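Local coordinates for protein Rho guanine nucleotide exchange factor 11 (Homo sapiens, PDB 5JHH) that probably activates the small GTPase RhoA by promoting guanine nucleotide exchange through its tandem DH and PH domains, at residues R227-L233 / E289-K294. Residue numbers count along the deposited sequence, not the author numbering.
Sequences RLDATAL and EKLLLK
This is a two-residue parallel beta ladder at the DH-PH junction: the chain coming off the long helix 189-227 forms strand 228-229, which pairs with strand 290-292 of the PH domain and so ties 227-233 to the PH sheet. Leu228 lies opposite Leu291 (CA-CA 4.8 Å) and Asp229 opposite Leu292 (CA-CA 5.0 Å), with both strands extended. Glu289 comes first; its O accepts a hydrogen bond from Arg227 NE at 2.9 Å, while its carboxylate sits over one face of the guanidinium, OE2 to NH2 4.2 Å, near enough for charge attraction but no salt bridge. Lys290 points its CB away, yet its side chain curls back to bring NZ 3.8 Å from Leu228 O. Leu291 bonds to the residues on either side of its partner Leu228, the usual pattern of a parallel pair: its N donates to Arg227 O at 2.8 Å and its O accepts from Asp229 N at 2.9 Å, and its CD1 lies over the other guanidinium face. Leu292, whose backbone also bonds to Gln285 of strand 280-287, shares a sheet face with Asp229, CD2 to CB 3.6 Å. Leu293 N closes the ladder on Asp229 O at 2.9 Å. Its buried side chain (chi1 t, chi2 p) turns toward 227-233, CD2 4.0 Å from Ala230 CB, and packs against Leu284 and Pro312. At Lys294, CG meets Ala232 CB at 3.7 Å. Beyond strand 228-229 comes an Asx turn, Thr231 N to Asp229 OD1 2.7 Å, though OD1 is less surely placed, and a water accepts from Ala232 N at 3.1 Å.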
loop_
_atom_site.group_PDB
_atom_site.type_symbol
_atom_site.label_atom_id
_atom_site.label_comp_id
_atom_site.label_asym_id
_atom_site.label_seq_id
_atom_site.Cartn_x
_atom_site.Cartn_y
_atom_site.Cartn_z
ATOM N N ARG A 227 -16.473 -16.050 16.312
ATOM C CA ARG A 227 -17.071 -16.894 15.305
ATOM C C ARG A 227 -16.506 -18.281 15.296
ATOM O O ARG A 227 -16.923 -19.134 14.501
ATOM C CB ARG A 227 -16.799 -16.307 13.949
ATOM C CG ARG A 227 -17.432 -14.954 13.748
ATOM C CD ARG A 227 -16.767 -14.246 12.593
ATOM N NE ARG A 227 -16.683 -15.111 11.435
ATOM C CZ ARG A 227 -16.034 -14.772 10.323
ATOM N NH1 ARG A 227 -15.375 -13.615 10.246
ATOM N NH2 ARG A 227 -16.008 -15.603 9.297
ATOM N N LEU A 228 -15.507 -18.491 16.128
ATOM C CA LEU A 228 -14.892 -19.788 16.246
ATOM C C LEU A 228 -15.839 -20.706 16.963
ATOM O O LEU A 228 -16.342 -20.380 18.043
ATOM C CB LEU A 228 -13.626 -19.711 17.077
ATOM C CG LEU A 228 -12.745 -20.963 17.146
ATOM C CD1 LEU A 228 -12.160 -21.365 15.800
ATOM C CD2 LEU A 228 -11.631 -20.748 18.154
ATOM N N ASP A 229 -16.024 -21.869 16.360
ATOM C CA ASP A 229 -16.697 -22.991 16.978
ATOM C C ASP A 229 -15.709 -24.149 16.954
ATOM O O ASP A 229 -15.470 -24.722 15.899
ATOM C CB ASP A 229 -17.942 -23.324 16.152
ATOM C CG ASP A 229 -18.639 -24.611 16.596
ATOM O OD1 ASP A 229 -18.022 -25.462 17.273
ATOM O OD2 ASP A 229 -19.808 -24.775 16.213
ATOM N N ALA A 230 -15.115 -24.450 18.110
ATOM C CA ALA A 230 -14.245 -25.620 18.278
ATOM C C ALA A 230 -14.989 -26.696 19.080
ATOM O O ALA A 230 -14.437 -27.297 20.010
ATOM C CB ALA A 230 -12.965 -25.234 19.006
ATOM N N THR A 231 -16.238 -26.936 18.700
ATOM C CA THR A 231 -17.139 -27.760 19.493
ATOM C C THR A 231 -16.892 -29.249 19.223
ATOM O O THR A 231 -16.634 -30.011 20.144
ATOM C CB THR A 231 -18.600 -27.352 19.232
ATOM O OG1 THR A 231 -19.248 -27.192 20.483
ATOM C CG2 THR A 231 -19.361 -28.322 18.304
ATOM N N ALA A 232 -16.848 -29.642 17.955
ATOM C CA ALA A 232 -16.566 -31.025 17.619
ATOM C C ALA A 232 -15.227 -31.544 18.199
ATOM O O ALA A 232 -14.890 -32.700 18.027
ATOM C CB ALA A 232 -16.591 -31.191 16.106
ATOM N N LEU A 233 -14.446 -30.684 18.845
ATOM C CA LEU A 233 -13.209 -31.099 19.481
ATOM C C LEU A 233 -13.363 -31.117 20.989
ATOM O O LEU A 233 -12.447 -31.526 21.689
ATOM C CB LEU A 233 -12.062 -30.165 19.082
ATOM C CG LEU A 233 -11.614 -30.295 17.617
ATOM C CD1 LEU A 233 -12.595 -29.623 16.683
ATOM C CD2 LEU A 233 -10.243 -29.694 17.384
ATOM N N GLU A 289 -21.410 -17.885 8.960
ATOM C CA GLU A 289 -20.554 -16.873 9.487
ATOM C C GLU A 289 -19.724 -17.498 10.573
ATOM O O GLU A 289 -19.082 -16.804 11.342
ATOM C CB GLU A 289 -21.380 -15.699 10.037
ATOM C CG GLU A 289 -20.714 -14.337 9.818
ATOM C CD GLU A 289 -20.592 -13.942 8.340
ATOM O OE1 GLU A 289 -21.651 -13.791 7.684
ATOM O OE2 GLU A 289 -19.445 -13.766 7.834
ATOM N N LYS A 290 -19.736 -18.817 10.652
ATOM C CA LYS A 290 -19.006 -19.472 11.712
ATOM C C LYS A 290 -17.759 -20.115 11.130
ATOM O O LYS A 290 -17.675 -20.350 9.925
ATOM C CB LYS A 290 -19.907 -20.452 12.472
ATOM C CG LYS A 290 -21.086 -19.748 13.178
ATOM C CD LYS A 290 -21.141 -20.012 14.689
ATOM C CE LYS A 290 -20.506 -18.912 15.545
ATOM N NZ LYS A 290 -19.744 -19.445 16.730
ATOM N N LEU A 291 -16.755 -20.274 11.986
ATOM C CA LEU A 291 -15.464 -20.851 11.601
ATOM C C LEU A 291 -15.317 -22.120 12.402
ATOM O O LEU A 291 -15.117 -22.088 13.628
ATOM C CB LEU A 291 -14.282 -19.905 11.915
ATOM C CG LEU A 291 -14.305 -18.555 11.198
ATOM C CD1 LEU A 291 -13.263 -17.603 11.763
ATOM C CD2 LEU A 291 -14.152 -18.717 9.699
ATOM N N LEU A 292 -15.437 -23.235 11.693
ATOM C CA LEU A 292 -15.543 -24.522 12.324
ATOM C C LEU A 292 -14.202 -25.172 12.406
ATOM O O LEU A 292 -13.582 -25.485 11.376
ATOM C CB LEU A 292 -16.444 -25.431 11.508
ATOM C CG LEU A 292 -17.912 -25.059 11.441
ATOM C CD1 LEU A 292 -18.634 -26.261 10.843
ATOM C CD2 LEU A 292 -18.472 -24.677 12.815
ATOM N N LEU A 293 -13.775 -25.408 13.637
ATOM C CA LEU A 293 -12.617 -26.234 13.881
ATOM C C LEU A 293 -13.125 -27.668 14.082
ATOM O O LEU A 293 -13.906 -27.923 15.021
ATOM C CB LEU A 293 -11.901 -25.705 15.117
ATOM C CG LEU A 293 -10.410 -25.966 15.254
ATOM C CD1 LEU A 293 -9.669 -25.593 13.988
ATOM C CD2 LEU A 293 -9.845 -25.207 16.450
ATOM N N LYS A 294 -12.716 -28.575 13.185
ATOM C CA LYS A 294 -13.359 -29.888 13.023
ATOM C C LYS A 294 -12.458 -30.922 12.339
ATOM O O LYS A 294 -11.846 -30.618 11.298
ATOM C CB LYS A 294 -14.604 -29.718 12.150
ATOM C CG LYS A 294 -15.807 -30.547 12.574
ATOM C CD LYS A 294 -16.947 -30.416 11.570
ATOM C CE LYS A 294 -16.538 -30.934 10.198
ATOM N NZ LYS A 294 -17.717 -31.206 9.333
HETATM O O HOH W 1 -16.282 -27.786 15.540
#